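PDB 5NLC: PipY from Synechococcus elongatus, which binds pyridoxal 5'-phosphate and is probably involved in homeostasis of this vitamin B6 cofactor. Local coordinates for residues A[78-83]-A[102-107]. Residues are numbered along the deposited sequence; the frame is centred on the assembly and turned at random.
With PO4 (phosphate ion), chain C.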
loop_
_atom_site.group_PDB
_atom_site.type_symbol
_atom_site.label_atom_id
_atom_site.label_comp_id
_atom_site.label_asym_id
_atom_site.label_seq_id
_atom_site.Cartn_x
_atom_site.Cartn_y
_atom_site.Cartn_z
ATOM N N ALA A 78 1.382 15.899 1.221
ATOM C CA ALA A 78 1.379 15.033 2.389
ATOM C C ALA A 78 0.200 15.415 3.306
ATOM O O ALA A 78 -0.398 14.558 3.882
ATOM C CB ALA A 78 2.706 15.085 3.110
ATOM N N ARG A 79 -0.133 16.710 3.415
ATOM C CA ARG A 79 -1.205 17.116 4.296
ATOM C C ARG A 79 -2.544 16.526 3.870
ATOM O O ARG A 79 -3.274 15.972 4.682
ATOM C CB ARG A 79 -1.263 18.635 4.363
ATOM C CG ARG A 79 -2.271 19.187 5.350
ATOM C CD ARG A 79 -2.175 20.734 5.398
ATOM N NE ARG A 79 -1.024 21.054 6.205
ATOM C CZ ARG A 79 -0.994 21.037 7.544
ATOM N NH1 ARG A 79 -2.082 20.824 8.282
ATOM N NH2 ARG A 79 0.145 21.273 8.151
ATOM N N LYS A 80 -2.888 16.674 2.587
ATOM C CA LYS A 80 -4.101 16.053 2.080
ATOM C C LYS A 80 -4.089 14.532 2.214
ATOM O O LYS A 80 -5.116 13.947 2.437
ATOM C CB LYS A 80 -4.385 16.466 0.637
ATOM C CG LYS A 80 -4.835 17.931 0.525
ATOM C CD LYS A 80 -4.937 18.287 -0.949
ATOM C CE LYS A 80 -5.678 19.614 -1.177
ATOM N NZ LYS A 80 -5.134 20.259 -2.404
ATOM N N ALA A 81 -2.950 13.888 2.026
ATOM C CA ALA A 81 -2.872 12.429 2.206
ATOM C C ALA A 81 -3.163 12.002 3.647
ATOM O O ALA A 81 -3.901 11.064 3.880
ATOM C CB ALA A 81 -1.495 11.944 1.794
ATOM N N VAL A 82 -2.620 12.745 4.633
ATOM C CA VAL A 82 -2.912 12.439 6.022
ATOM C C VAL A 82 -4.410 12.611 6.316
ATOM O O VAL A 82 -5.006 11.834 7.045
ATOM C CB VAL A 82 -2.033 13.248 6.969
ATOM C CG1 VAL A 82 -2.429 13.008 8.425
ATOM C CG2 VAL A 82 -0.571 12.884 6.778
ATOM N N GLU A 83 -5.008 13.620 5.710
ATOM C CA GLU A 83 -6.386 13.959 6.019
ATOM C C GLU A 83 -7.340 12.919 5.436
ATOM O O GLU A 83 -8.348 12.659 6.066
ATOM C CB GLU A 83 -6.749 15.367 5.494
ATOM C CG GLU A 83 -6.162 16.547 6.310
ATOM C CD GLU A 83 -6.402 17.938 5.656
ATOM O OE1 GLU A 83 -6.565 18.026 4.417
ATOM O OE2 GLU A 83 -6.410 18.954 6.389
ATOM N N ARG A 102 4.951 14.787 11.191
ATOM C CA ARG A 102 4.764 16.135 11.684
ATOM C C ARG A 102 3.283 16.571 11.447
ATOM O O ARG A 102 2.603 17.041 12.353
ATOM C CB ARG A 102 5.714 17.092 11.003
ATOM C CG ARG A 102 5.472 18.540 11.430
ATOM C CD ARG A 102 6.517 19.526 10.914
ATOM N NE ARG A 102 6.512 19.709 9.457
ATOM C CZ ARG A 102 5.533 20.264 8.724
ATOM N NH1 ARG A 102 4.377 20.689 9.253
ATOM N NH2 ARG A 102 5.718 20.378 7.407
ATOM N N ILE A 103 2.786 16.325 10.241
ATOM C CA ILE A 103 1.424 16.659 9.878
ATOM C C ILE A 103 0.434 15.846 10.659
ATOM O O ILE A 103 -0.545 16.414 11.181
ATOM C CB ILE A 103 1.179 16.505 8.367
ATOM C CG1 ILE A 103 2.023 17.541 7.585
ATOM C CG2 ILE A 103 -0.300 16.738 8.033
ATOM C CD1 ILE A 103 2.207 17.171 6.090
ATOM N N ALA A 104 0.691 14.531 10.790
ATOM C CA ALA A 104 -0.146 13.639 11.618
ATOM C C ALA A 104 -0.311 14.190 13.054
ATOM O O ALA A 104 -1.445 14.279 13.537
ATOM C CB ALA A 104 0.396 12.232 11.625
ATOM N N GLY A 105 0.784 14.616 13.655
ATOM C CA GLY A 105 0.780 15.214 15.001
ATOM C C GLY A 105 -0.030 16.499 15.111
ATOM O O GLY A 105 -0.804 16.695 16.066
ATOM N N GLU A 106 0.092 17.346 14.104
ATOM C CA GLU A 106 -0.716 18.598 14.037
ATOM C C GLU A 106 -2.213 18.302 13.900
ATOM O O GLU A 106 -3.028 18.932 14.573
ATOM C CB GLU A 106 -0.274 19.462 12.858
ATOM C CG GLU A 106 1.161 19.993 12.945
ATOM C CD GLU A 106 1.608 20.806 11.708
ATOM O OE1 GLU A 106 0.748 21.046 10.794
ATOM O OE2 GLU A 106 2.834 21.183 11.688
ATOM N N LEU A 107 -2.579 17.370 13.043
ATOM C CA LEU A 107 -3.990 17.008 12.846
ATOM C C LEU A 107 -4.598 15.991 13.833
ATOM O O LEU A 107 -5.794 15.737 13.754
ATOM C CB LEU A 107 -4.239 16.489 11.422
ATOM C CG LEU A 107 -3.806 17.417 10.245
ATOM C CD1 LEU A 107 -3.904 16.646 8.951
ATOM C CD2 LEU A 107 -4.553 18.745 10.243
HETATM P P PO4 C . 2.758 21.405 5.521
HETATM O O1 PO4 C . 3.535 20.119 5.580
HETATM O O2 PO4 C . 1.495 21.203 4.712
HETATM O O3 PO4 C . 2.408 21.814 6.938
HETATM O O4 PO4 C . 3.631 22.479 4.903
HETATM O O HOH W 1 -1.560 21.716 10.986
#
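The guanidinium of R79 has CG1 of I103 over one face, while E106 and a phosphate ion, probably from the crystallisation liquor, share its edge; CD2 of L107 comes in obliquely beside NH1. R79 NH2 gives a salt bridge to E106 OE1 (2.7 Å), met on the syn side with guanidinium and carboxylate planes only 28° apart, and also donates to phosphate O3 (2.6 Å), while R79 NE reaches O2. R102 turns its guanidinium edge to the same ion, NH1 to O3 and NH2 to O1, and its NH1 meets E106 OE2 from above the carboxylate plane (2.9 Å). E106 thus ties both arginines, and R99 also bonds the phosphate, whose charge probably eases the gathering of cations. In this modified TIM barrel of fold type III, helices 78-84 and 94-107 follow successive parallel strands; segments 78-83 and 102-107 cross at -54°, away from the cofactor-binding residues. Beneath this polar network, I103 points into helix 78-84, its CD1 against CB of A78 (3.7 Å) and its CG2 against CB of V82 (4.0 Å). With CG1 anti to the backbone N (chi1 175°), V82 lays that methyl against CA of A104 and CD1 of L107. CD1 of L107 also touches CG of E83 (3.5 Å).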